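Local atomic coordinates of putative isomerase (Streptomyces coelicolor A3, PDB entry 2OQH), a protein that probably catalyses the dehydration of D-glucarate to 5-dehydro-4-deoxy-D-glucarate, as a TIM-barrel enzyme of the enolase superfamily. Residues 45-50 with 104-109; 154-159 with 186-191; 114-119 with 351-356. One frame throughout, in Å; residues are numbered along the deposited sequence.

Contact 1: residues 45-50 with 104-109; sequences EGWGET and CWDAMG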
ATOM      1  N   GLU A  45       5.519   8.600 -23.060  1.00 21.16           N
ATOM      2  CA  GLU A  45       4.653   9.102 -21.993  1.00 21.21           C
ATOM      3  C   GLU A  45       4.666   8.176 -20.784  1.00 21.28           C
ATOM      4  O   GLU A  45       4.682   6.958 -20.932  1.00 21.49           O
ATOM      5  CB  GLU A  45       3.206   9.235 -22.483  1.00 21.98           C
ATOM      6  CG  GLU A  45       2.997  10.282 -23.567  1.00 26.35           C
ATOM      7  CD  GLU A  45       1.543  10.431 -23.992  1.00 28.02           C
ATOM      8  OE1 GLU A  45       1.255  11.389 -24.738  1.00 30.75           O
ATOM      9  OE2 GLU A  45       0.690   9.606 -23.594  1.00 28.95           O
ATOM     10  N   GLY A  46       4.652   8.761 -19.591  1.00 20.60           N
ATOM     11  CA  GLY A  46       4.635   7.963 -18.378  1.00 19.26           C
ATOM     12  C   GLY A  46       3.391   8.280 -17.564  1.00 18.71           C
ATOM     13  O   GLY A  46       2.966   9.437 -17.512  1.00 18.48           O
ATOM     14  N   TRP A  47       2.806   7.266 -16.928  1.00 18.49           N
ATOM     15  CA  TRP A  47       1.605   7.466 -16.127  1.00 18.21           C
ATOM     16  C   TRP A  47       1.798   7.088 -14.672  1.00 18.98           C
ATOM     17  O   TRP A  47       2.529   6.150 -14.350  1.00 18.95           O
ATOM     18  CB  TRP A  47       0.438   6.653 -16.689  1.00 18.15           C
ATOM     19  CG  TRP A  47       0.002   7.112 -18.038  1.00 18.66           C
ATOM     20  CD1 TRP A  47       0.554   6.775 -19.234  1.00 18.04           C
ATOM     21  CD2 TRP A  47      -1.051   8.042 -18.327  1.00 18.84           C
ATOM     22  NE1 TRP A  47      -0.089   7.434 -20.255  1.00 19.91           N
ATOM     23  CE2 TRP A  47      -1.080   8.219 -19.725  1.00 19.83           C
ATOM     24  CE3 TRP A  47      -1.976   8.742 -17.536  1.00 19.30           C
ATOM     25  CZ2 TRP A  47      -1.998   9.075 -20.356  1.00 20.47           C
ATOM     26  CZ3 TRP A  47      -2.893   9.598 -18.163  1.00 20.11           C
ATOM     27  CH2 TRP A  47      -2.893   9.752 -19.560  1.00 20.41           C
ATOM     28  N   GLY A  48       1.121   7.826 -13.800  1.00 19.89           N
ATOM     29  CA  GLY A  48       1.201   7.567 -12.375  1.00 20.42           C
ATOM     30  C   GLY A  48      -0.156   7.811 -11.750  1.00 21.45           C
ATOM     31  O   GLY A  48      -0.945   8.611 -12.257  1.00 21.98           O
ATOM     32  N   GLU A  49      -0.431   7.121 -10.651  1.00 20.73           N
ATOM     33  CA  GLU A  49      -1.698   7.260  -9.956  1.00 20.98           C
ATOM     34  C   GLU A  49      -1.399   7.325  -8.470  1.00 21.72           C
ATOM     35  O   GLU A  49      -0.545   6.587  -7.971  1.00 21.63           O
ATOM     36  CB  GLU A  49      -2.592   6.052 -10.242  1.00 20.01           C
ATOM     37  CG  GLU A  49      -3.896   6.032  -9.463  1.00 19.00           C
ATOM     38  CD  GLU A  49      -4.357   4.616  -9.140  1.00 19.53           C
ATOM     39  OE1 GLU A  49      -4.195   3.718  -9.995  1.00 17.90           O
ATOM     40  OE2 GLU A  49      -4.891   4.403  -8.031  1.00 20.89           O
ATOM     41  N   THR A  50      -2.091   8.208  -7.760  1.00 21.47           N
ATOM     42  CA  THR A  50      -1.861   8.330  -6.332  1.00 21.60           C
ATOM     43  C   THR A  50      -3.185   8.621  -5.629  1.00 22.43           C
ATOM     44  O   THR A  50      -4.221   8.749  -6.273  1.00 22.93           O
ATOM     45  CB  THR A  50      -0.812   9.431  -6.040  1.00 20.94           C
ATOM     46  OG1 THR A  50      -0.358   9.311  -4.687  1.00 21.77           O
ATOM     47  CG2 THR A  50      -1.397  10.817  -6.260  1.00 19.80           C
ATOM     48  N   CYS A 104       7.601   8.917 -13.985  1.00 17.24           N
ATOM     49  CA  CYS A 104       8.953   8.971 -14.538  1.00 18.01           C
ATOM     50  C   CYS A 104       9.541   7.567 -14.730  1.00 17.83           C
ATOM     51  O   CYS A 104      10.223   7.304 -15.721  1.00 18.27           O
ATOM     52  CB  CYS A 104       9.865   9.810 -13.635  1.00 19.58           C
ATOM     53  SG  CYS A 104       9.537  11.577 -13.689  1.00 19.79           S
ATOM     54  N   TRP A 105       9.286   6.669 -13.782  1.00 15.48           N
ATOM     55  CA  TRP A 105       9.781   5.303 -13.897  1.00 15.32           C
ATOM     56  C   TRP A 105       9.127   4.628 -15.100  1.00 15.86           C
ATOM     57  O   TRP A 105       9.769   3.897 -15.847  1.00 15.07           O
ATOM     58  CB  TRP A 105       9.464   4.501 -12.631  1.00 16.50           C
ATOM     59  CG  TRP A 105      10.496   4.651 -11.546  1.00 16.64           C
ATOM     60  CD1 TRP A 105      10.439   5.480 -10.462  1.00 17.52           C
ATOM     61  CD2 TRP A 105      11.738   3.948 -11.448  1.00 17.42           C
ATOM     62  NE1 TRP A 105      11.570   5.332  -9.693  1.00 16.02           N
ATOM     63  CE2 TRP A 105      12.385   4.398 -10.276  1.00 17.90           C
ATOM     64  CE3 TRP A 105      12.373   2.977 -12.241  1.00 18.55           C
ATOM     65  CZ2 TRP A 105      13.637   3.913  -9.877  1.00 16.96           C
ATOM     66  CZ3 TRP A 105      13.620   2.495 -11.846  1.00 19.12           C
ATOM     67  CH2 TRP A 105      14.236   2.964 -10.673  1.00 19.51           C
ATOM     68  N   ASP A 106       7.832   4.867 -15.265  1.00 16.15           N
ATOM     69  CA  ASP A 106       7.092   4.293 -16.379  1.00 17.11           C
ATOM     70  C   ASP A 106       7.723   4.802 -17.682  1.00 17.09           C
ATOM     71  O   ASP A 106       7.977   4.022 -18.599  1.00 18.52           O
ATOM     72  CB  ASP A 106       5.622   4.704 -16.273  1.00 17.62           C
ATOM     73  CG  ASP A 106       4.739   4.033 -17.313  1.00 18.40           C
ATOM     74  OD1 ASP A 106       4.944   2.830 -17.605  1.00 18.40           O
ATOM     75  OD2 ASP A 106       3.818   4.714 -17.818  1.00 18.62           O
ATOM     76  N   ALA A 107       7.991   6.102 -17.744  1.00 16.65           N
ATOM     77  CA  ALA A 107       8.607   6.710 -18.923  1.00 16.86           C
ATOM     78  C   ALA A 107      10.011   6.144 -19.164  1.00 18.15           C
ATOM     79  O   ALA A 107      10.415   5.938 -20.307  1.00 18.73           O
ATOM     80  CB  ALA A 107       8.673   8.227 -18.755  1.00 14.95           C
HETATM   81  N   MSE A 108      10.750   5.900 -18.083  1.00 17.11           N
HETATM   82  CA  MSE A 108      12.101   5.351 -18.170  1.00 17.92           C
HETATM   83  C   MSE A 108      12.089   3.946 -18.764  1.00 16.34           C
HETATM   84  O   MSE A 108      12.938   3.598 -19.588  1.00 16.89           O
HETATM   85  CB  MSE A 108      12.749   5.307 -16.778  1.00 19.08           C
HETATM   86  CG  MSE A 108      13.311   6.643 -16.281  1.00 23.83           C
HETATM   87 SE   MSE A 108      13.912   6.502 -14.423  1.00 30.04          SE
HETATM   88  CE  MSE A 108      12.583   7.625 -13.619  1.00 29.33           C
ATOM     89  N   GLY A 109      11.134   3.135 -18.327  1.00 17.39           N
ATOM     90  CA  GLY A 109      11.034   1.780 -18.835  1.00 18.63           C
ATOM     91  C   GLY A 109      10.694   1.797 -20.313  1.00 19.79           C
ATOM     92  O   GLY A 109      11.217   1.005 -21.095  1.00 21.11           O
TER

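Contact 2: residues 154-159 with 186-191; sequences HAVRVV and REALPG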
ATOM      1  N   HIS A 154     -17.991 -15.546   7.585  1.00 20.44           N
ATOM      2  CA  HIS A 154     -17.652 -14.675   6.468  1.00 21.34           C
ATOM      3  C   HIS A 154     -16.198 -14.872   6.064  1.00 21.11           C
ATOM      4  O   HIS A 154     -15.873 -14.901   4.882  1.00 22.48           O
ATOM      5  CB  HIS A 154     -17.866 -13.209   6.836  1.00 22.29           C
ATOM      6  CG  HIS A 154     -17.573 -12.267   5.713  1.00 24.21           C
ATOM      7  ND1 HIS A 154     -18.319 -12.238   4.555  1.00 24.71           N
ATOM      8  CD2 HIS A 154     -16.600 -11.339   5.557  1.00 24.61           C
ATOM      9  CE1 HIS A 154     -17.819 -11.331   3.734  1.00 25.22           C
ATOM     10  NE2 HIS A 154     -16.775 -10.771   4.319  1.00 25.06           N
ATOM     11  N   ALA A 155     -15.327 -15.004   7.061  1.00 20.36           N
ATOM     12  CA  ALA A 155     -13.908 -15.203   6.820  1.00 19.23           C
ATOM     13  C   ALA A 155     -13.705 -16.472   6.003  1.00 18.42           C
ATOM     14  O   ALA A 155     -13.006 -16.467   4.988  1.00 18.28           O
ATOM     15  CB  ALA A 155     -13.157 -15.300   8.155  1.00 19.59           C
ATOM     16  N   VAL A 156     -14.327 -17.561   6.442  1.00 18.88           N
ATOM     17  CA  VAL A 156     -14.203 -18.825   5.733  1.00 20.27           C
ATOM     18  C   VAL A 156     -14.675 -18.711   4.280  1.00 20.83           C
ATOM     19  O   VAL A 156     -14.063 -19.291   3.385  1.00 21.90           O
ATOM     20  CB  VAL A 156     -14.997 -19.939   6.443  1.00 20.39           C
ATOM     21  CG1 VAL A 156     -14.966 -21.214   5.616  1.00 20.37           C
ATOM     22  CG2 VAL A 156     -14.396 -20.192   7.822  1.00 21.26           C
ATOM     23  N   ARG A 157     -15.748 -17.955   4.058  1.00 22.02           N
ATOM     24  CA  ARG A 157     -16.311 -17.754   2.718  1.00 23.56           C
ATOM     25  C   ARG A 157     -15.323 -17.025   1.818  1.00 22.91           C
ATOM     26  O   ARG A 157     -15.059 -17.452   0.690  1.00 23.70           O
ATOM     27  CB  ARG A 157     -17.606 -16.928   2.788  1.00 23.94           C
ATOM     28  CG  ARG A 157     -18.788 -17.623   3.447  1.00 28.53           C
ATOM     29  CD  ARG A 157     -19.297 -18.812   2.622  1.00 30.67           C
ATOM     30  NE  ARG A 157     -19.292 -20.050   3.409  1.00 33.49           N
ATOM     31  CZ  ARG A 157     -19.614 -21.252   2.930  1.00 35.12           C
ATOM     32  NH1 ARG A 157     -19.976 -21.393   1.654  1.00 35.42           N
ATOM     33  NH2 ARG A 157     -19.563 -22.321   3.724  1.00 34.85           N
ATOM     34  N   VAL A 158     -14.788 -15.918   2.326  1.00 21.81           N
ATOM     35  CA  VAL A 158     -13.834 -15.105   1.580  1.00 20.81           C
ATOM     36  C   VAL A 158     -12.585 -15.884   1.210  1.00 20.46           C
ATOM     37  O   VAL A 158     -12.096 -15.789   0.084  1.00 20.21           O
ATOM     38  CB  VAL A 158     -13.406 -13.866   2.389  1.00 20.04           C
ATOM     39  CG1 VAL A 158     -12.351 -13.078   1.621  1.00 21.49           C
ATOM     40  CG2 VAL A 158     -14.614 -12.995   2.667  1.00 20.64           C
ATOM     41  N   VAL A 159     -12.071 -16.654   2.160  1.00 19.67           N
ATOM     42  CA  VAL A 159     -10.869 -17.435   1.924  1.00 20.74           C
ATOM     43  C   VAL A 159     -11.081 -18.493   0.845  1.00 22.28           C
ATOM     44  O   VAL A 159     -10.220 -18.684  -0.020  1.00 22.01           O
ATOM     45  CB  VAL A 159     -10.380 -18.118   3.235  1.00 20.14           C
ATOM     46  CG1 VAL A 159      -9.190 -19.021   2.954  1.00 19.55           C
ATOM     47  CG2 VAL A 159      -9.995 -17.058   4.253  1.00 19.59           C
ATOM     48  N   ARG A 186      -9.731 -17.681  13.958  1.00 17.97           N
ATOM     49  CA  ARG A 186      -8.625 -18.629  14.058  1.00 19.01           C
ATOM     50  C   ARG A 186      -9.122 -20.063  14.234  1.00 18.71           C
ATOM     51  O   ARG A 186      -8.579 -20.991  13.633  1.00 18.59           O
ATOM     52  CB  ARG A 186      -7.703 -18.273  15.233  1.00 18.59           C
ATOM     53  CG  ARG A 186      -6.662 -19.348  15.548  1.00 19.85           C
ATOM     54  CD  ARG A 186      -5.780 -19.631  14.340  1.00 20.67           C
ATOM     55  NE  ARG A 186      -4.755 -18.611  14.151  1.00 21.44           N
ATOM     56  CZ  ARG A 186      -4.160 -18.356  12.988  1.00 21.05           C
ATOM     57  NH1 ARG A 186      -4.498 -19.043  11.901  1.00 20.59           N
ATOM     58  NH2 ARG A 186      -3.208 -17.432  12.918  1.00 21.27           N
ATOM     59  N   GLU A 187     -10.145 -20.244  15.065  1.00 19.57           N
ATOM     60  CA  GLU A 187     -10.681 -21.582  15.295  1.00 22.00           C
ATOM     61  C   GLU A 187     -11.252 -22.137  13.990  1.00 20.97           C
ATOM     62  O   GLU A 187     -11.136 -23.331  13.718  1.00 22.05           O
ATOM     63  CB  GLU A 187     -11.772 -21.556  16.369  1.00 23.77           C
ATOM     64  CG  GLU A 187     -11.998 -22.906  17.057  1.00 29.10           C
ATOM     65  CD  GLU A 187     -13.127 -22.865  18.080  1.00 32.40           C
ATOM     66  OE1 GLU A 187     -14.308 -22.924  17.663  1.00 33.45           O
ATOM     67  OE2 GLU A 187     -12.835 -22.759  19.298  1.00 33.81           O
ATOM     68  N   ALA A 188     -11.831 -21.259  13.173  1.00 20.05           N
ATOM     69  CA  ALA A 188     -12.425 -21.663  11.897  1.00 19.87           C
ATOM     70  C   ALA A 188     -11.421 -21.781  10.752  1.00 20.00           C
ATOM     71  O   ALA A 188     -11.687 -22.460   9.764  1.00 19.43           O
ATOM     72  CB  ALA A 188     -13.528 -20.689  11.506  1.00 18.48           C
ATOM     73  N   LEU A 189     -10.281 -21.104  10.885  1.00 19.57           N
ATOM     74  CA  LEU A 189      -9.226 -21.120   9.869  1.00 19.74           C
ATOM     75  C   LEU A 189      -7.880 -21.325  10.567  1.00 20.86           C
ATOM     76  O   LEU A 189      -7.103 -20.384  10.746  1.00 20.38           O
ATOM     77  CB  LEU A 189      -9.218 -19.795   9.093  1.00 19.00           C
ATOM     78  CG  LEU A 189     -10.465 -19.525   8.245  1.00 18.56           C
ATOM     79  CD1 LEU A 189     -10.458 -18.103   7.706  1.00 19.97           C
ATOM     80  CD2 LEU A 189     -10.513 -20.522   7.115  1.00 19.67           C
ATOM     81  N   PRO A 190      -7.592 -22.569  10.972  1.00 21.52           N
ATOM     82  CA  PRO A 190      -6.353 -22.919  11.661  1.00 22.18           C
ATOM     83  C   PRO A 190      -5.059 -22.569  10.936  1.00 23.57           C
ATOM     84  O   PRO A 190      -4.073 -22.211  11.579  1.00 24.25           O
ATOM     85  CB  PRO A 190      -6.493 -24.424  11.872  1.00 23.09           C
ATOM     86  CG  PRO A 190      -7.977 -24.631  11.933  1.00 21.61           C
ATOM     87  CD  PRO A 190      -8.456 -23.755  10.825  1.00 21.80           C
ATOM     88  N   GLY A 191      -5.059 -22.660   9.609  1.00 23.72           N
ATOM     89  CA  GLY A 191      -3.835 -22.402   8.866  1.00 24.19           C
ATOM     90  C   GLY A 191      -3.671 -21.124   8.071  1.00 24.26           C
ATOM     91  O   GLY A 191      -2.722 -20.998   7.298  1.00 25.38           O
TER

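Contact 3: residues 114-119 with 351-356; sequences QSVTDL and PGLGVS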
ATOM      1  N   GLN A 114      12.396  -1.476 -21.334  1.00 21.19           N
ATOM      2  CA  GLN A 114      12.519  -2.407 -20.218  1.00 18.72           C
ATOM      3  C   GLN A 114      11.388  -2.250 -19.206  1.00 18.35           C
ATOM      4  O   GLN A 114      10.837  -1.166 -19.034  1.00 18.61           O
ATOM      5  CB  GLN A 114      13.856  -2.186 -19.504  1.00 20.08           C
ATOM      6  CG  GLN A 114      15.075  -2.368 -20.391  1.00 21.44           C
ATOM      7  CD  GLN A 114      15.313  -3.815 -20.790  1.00 21.71           C
ATOM      8  OE1 GLN A 114      16.159  -4.099 -21.635  1.00 25.75           O
ATOM      9  NE2 GLN A 114      14.580  -4.733 -20.180  1.00 24.06           N
ATOM     10  N   SER A 115      11.046  -3.343 -18.536  1.00 18.05           N
ATOM     11  CA  SER A 115       9.999  -3.310 -17.524  1.00 18.74           C
ATOM     12  C   SER A 115      10.561  -2.578 -16.313  1.00 18.84           C
ATOM     13  O   SER A 115      11.767  -2.622 -16.073  1.00 19.00           O
ATOM     14  CB  SER A 115       9.621  -4.727 -17.112  1.00 17.95           C
ATOM     15  OG  SER A 115      10.744  -5.407 -16.574  1.00 19.28           O
ATOM     16  N   VAL A 116       9.705  -1.903 -15.554  1.00 18.79           N
ATOM     17  CA  VAL A 116      10.186  -1.210 -14.371  1.00 19.07           C
ATOM     18  C   VAL A 116      10.831  -2.241 -13.447  1.00 18.84           C
ATOM     19  O   VAL A 116      11.788  -1.940 -12.740  1.00 19.51           O
ATOM     20  CB  VAL A 116       9.053  -0.488 -13.627  1.00 17.49           C
ATOM     21  CG1 VAL A 116       9.551  -0.008 -12.269  1.00 17.62           C
ATOM     22  CG2 VAL A 116       8.572   0.699 -14.451  1.00 15.65           C
ATOM     23  N   THR A 117      10.308  -3.463 -13.475  1.00 18.89           N
ATOM     24  CA  THR A 117      10.843  -4.541 -12.651  1.00 18.49           C
ATOM     25  C   THR A 117      12.315  -4.790 -12.963  1.00 19.97           C
ATOM     26  O   THR A 117      13.139  -4.928 -12.054  1.00 20.41           O
ATOM     27  CB  THR A 117      10.075  -5.845 -12.883  1.00 18.25           C
ATOM     28  OG1 THR A 117       8.696  -5.648 -12.547  1.00 17.69           O
ATOM     29  CG2 THR A 117      10.661  -6.966 -12.033  1.00 16.06           C
ATOM     30  N   ASP A 118      12.645  -4.853 -14.252  1.00 18.11           N
ATOM     31  CA  ASP A 118      14.025  -5.080 -14.662  1.00 18.23           C
ATOM     32  C   ASP A 118      14.922  -3.885 -14.353  1.00 16.99           C
ATOM     33  O   ASP A 118      16.140  -4.024 -14.283  1.00 17.71           O
ATOM     34  CB  ASP A 118      14.109  -5.403 -16.160  1.00 21.03           C
ATOM     35  CG  ASP A 118      13.879  -6.876 -16.455  1.00 25.45           C
ATOM     36  OD1 ASP A 118      13.974  -7.697 -15.514  1.00 25.72           O
ATOM     37  OD2 ASP A 118      13.619  -7.218 -17.633  1.00 26.69           O
ATOM     38  N   LEU A 119      14.334  -2.709 -14.180  1.00 15.49           N
ATOM     39  CA  LEU A 119      15.141  -1.544 -13.859  1.00 14.74           C
ATOM     40  C   LEU A 119      15.356  -1.467 -12.340  1.00 15.22           C
ATOM     41  O   LEU A 119      16.159  -0.674 -11.858  1.00 16.07           O
ATOM     42  CB  LEU A 119      14.472  -0.271 -14.386  1.00 15.42           C
ATOM     43  CG  LEU A 119      14.404  -0.177 -15.924  1.00 15.78           C
ATOM     44  CD1 LEU A 119      13.670   1.088 -16.346  1.00 16.53           C
ATOM     45  CD2 LEU A 119      15.812  -0.201 -16.509  1.00 17.29           C
ATOM     46  N   PRO A 351       6.920  -3.014 -21.344  1.00 22.76           N
ATOM     47  CA  PRO A 351       7.879  -1.974 -20.960  1.00 20.95           C
ATOM     48  C   PRO A 351       7.245  -1.079 -19.901  1.00 19.28           C
ATOM     49  O   PRO A 351       6.019  -0.994 -19.805  1.00 18.31           O
ATOM     50  CB  PRO A 351       8.125  -1.225 -22.271  1.00 21.91           C
ATOM     51  CG  PRO A 351       7.904  -2.291 -23.324  1.00 22.64           C
ATOM     52  CD  PRO A 351       6.673  -2.995 -22.800  1.00 22.55           C
ATOM     53  N   GLY A 352       8.075  -0.403 -19.115  1.00 18.32           N
ATOM     54  CA  GLY A 352       7.542   0.464 -18.081  1.00 16.97           C
ATOM     55  C   GLY A 352       6.704  -0.337 -17.108  1.00 16.08           C
ATOM     56  O   GLY A 352       7.056  -1.468 -16.781  1.00 17.22           O
ATOM     57  N   LEU A 353       5.592   0.234 -16.658  1.00 16.77           N
ATOM     58  CA  LEU A 353       4.711  -0.436 -15.708  1.00 18.64           C
ATOM     59  C   LEU A 353       3.971  -1.615 -16.331  1.00 20.30           C
ATOM     60  O   LEU A 353       3.414  -2.451 -15.620  1.00 20.94           O
ATOM     61  CB  LEU A 353       3.691   0.553 -15.138  1.00 18.27           C
ATOM     62  CG  LEU A 353       4.224   1.704 -14.286  1.00 19.98           C
ATOM     63  CD1 LEU A 353       3.080   2.651 -13.947  1.00 19.85           C
ATOM     64  CD2 LEU A 353       4.868   1.158 -13.013  1.00 17.87           C
ATOM     65  N   GLY A 354       3.967  -1.676 -17.660  1.00 21.14           N
ATOM     66  CA  GLY A 354       3.290  -2.757 -18.353  1.00 21.18           C
ATOM     67  C   GLY A 354       1.786  -2.576 -18.450  1.00 21.46           C
ATOM     68  O   GLY A 354       1.042  -3.557 -18.460  1.00 22.03           O
ATOM     69  N   VAL A 355       1.329  -1.330 -18.517  1.00 22.26           N
ATOM     70  CA  VAL A 355      -0.101  -1.053 -18.618  1.00 22.89           C
ATOM     71  C   VAL A 355      -0.383   0.055 -19.626  1.00 24.31           C
ATOM     72  O   VAL A 355       0.447   0.941 -19.839  1.00 24.74           O
ATOM     73  CB  VAL A 355      -0.695  -0.633 -17.256  1.00 23.06           C
ATOM     74  CG1 VAL A 355      -0.449  -1.724 -16.226  1.00 23.97           C
ATOM     75  CG2 VAL A 355      -0.083   0.689 -16.803  1.00 23.47           C
ATOM     76  N   SER A 356      -1.563  -0.001 -20.238  1.00 24.19           N
ATOM     77  CA  SER A 356      -1.974   0.988 -21.228  1.00 23.76           C
ATOM     78  C   SER A 356      -3.186   1.763 -20.725  1.00 22.25           C
ATOM     79  O   SER A 356      -4.178   1.166 -20.310  1.00 21.26           O
ATOM     80  CB  SER A 356      -2.322   0.295 -22.548  1.00 25.50           C
ATOM     81  OG  SER A 356      -2.698   1.261 -23.516  1.00 27.24           O
TER
HETATM   82  O   HOH W   1       7.380  -3.750 -14.299  1.00 26.89           O

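Contact 1: residues 45-50 with 104-109
D106 carries CG anti to its backbone N (chi1 -174°), which carries its carboxylate to the W47 backbone, whereas W47 keeps CG beside its own N (chi1 -66°) and its indole leads away from the helix. The two side chains lie alongside each other, pointing the same way, and are joined through the strand backbone. W47 N donates to D106 OD2 at 2.9 Å, nearly straight at 159°, and meets the anti lone pair of that oxygen. The indole edge is farther off, with W47 CD1 4.1 Å from D106 OD2. The other carboxylate oxygen, D106 OD1, accepts from L353 N, and two backbone N-H groups together restrict the rotation of the carboxylate. In the enolase-type N-terminal domain, strand 45-51 is an outer strand of a three-stranded antiparallel sheet, and helix 85-112 passes it roughly antiparallel, the segment axes approaching to 5.8 Å. G46 permits this approach: its CA is 3.9 Å from A107 N, and a beta carbon there would clash with that nitrogen. G46 CA also lies 3.4 Å from D106 OD2. K110 NZ hydrogen-bonds to E45 O and forms a long, weak ion pair with D106 OD2. The W47 ring meets that of W11 and touches L362 of helix 359-368.

Contact 2: residues 154-159 with 186-191
L189 reaches across from the end of helix 175-188 to the flank of helix 147-162, two successive outer helices of the TIM barrel, with strand 166-170 between them in sequence. Its two methyl branches divide the work. CD1 goes to the A155 and V159 side, where L189 CD1 is 3.6 Å from V159 CG2 and 3.9 Å from A155 CB; the L189 and V159 side chains run past one another from opposing sides. CD2 turns to V156, which lies at a slant to L189, with V156 CG2 4.0 Å from L189 CD2. With V156 CG1 anti to the backbone N (chi1 174°), CG2 falls anti to the carbonyl carbon and also meets A188 CB at 3.8 Å. All of these contacts are apolar, and no hydrogen bond joins the two segments. An alanine in place of L189 would probably open a gap beside A155 and V159 and take from V156 CG2 the branch it packs on. L189 is also where the chain leaves helical geometry, and its carbonyl is held from within its own segment. R186 NH1, which also bonds to V192 O, donates to L189 O at 3.1 Å, lying in the carbonyl plane while L189 O is tilted 21° from the guanidinium plane.

Contact 3: residues 114-119 with 351-356
Backbone hydrogen bonds carry the join between S115 and G352, a single beta bridge in the parallel pattern, with both bonds made by G352 to the residues before and after S115. G352 N donates to Q114 O at 2.9 Å, and G352 O accepts from V116 N at 3.0 Å. Neither donor lies in the plane of its acceptor carbonyl: G352 N stands 37° above that of Q114, and V116 N 47° above that of G352. S115 CA approaches the same G352 O at 3.6 Å in a CA-H...O contact. The bridge sits at a type II' turn from P351 to G354, in which G352 has the positive phi that glycine adopts readily.

Water gives a further link: one molecule accepts from T117 N at 3.1 Å and makes a weak bond to G352 O, which thus serves both the bridge and the solvent molecule.

Apolar contact comes from V116. Its CG2, anti to the carbonyl carbon, lies over the turn backbone, 3.4 Å from G352 C, and meets L353 CD2 at 4.0 Å.

Capping belongs to the 114-119 segment itself. S115 is the N-cap of the short, weakly bonded helix at about 116-119, and its hydroxyl, placed between the backbone N and the carbonyl carbon (chi1 60°), accepts from D118 N at 3.1 Å. The residue that caps the helix is therefore also the one whose backbone is bridged to G352.

Around this join, V116 also packs on W105 of helix 85-112 and A311 of helix 303-315. L353 likewise reaches V102 of helix 85-112 and I304 of helix 303-315. The 351-356 loop, which leads from strand 344-346 toward helix 359-368, thus runs beside an N-terminal-domain helix and a barrel helix.

In the fold
Contacts 1 and 3 are neighbours, their centres about 9 Å apart, and they touch at their border. The hydrogen bond between D106 OD1 and L353 N, 2.8 Å long, runs from one to the other, and W47 O packs 3.6 Å from L353 CD1. G109 O also lies 2.8 Å from Q114 N, probably a hydrogen bond, where helix 85-112 gives way to 116-119. Contact 1 lies within the N-terminal domain, whereas contact 3, with the D106-L353 pair, joins that domain to the 351-356 loop of the barrel part. Contact 2 lies across the chain's centre, on the barrel's outer surface, about 39 Å from contact 1 and 36 Å from contact 3, centre to centre. In this superfamily the active site lies at the C-terminal ends of the barrel strands, beneath the N-terminal domain.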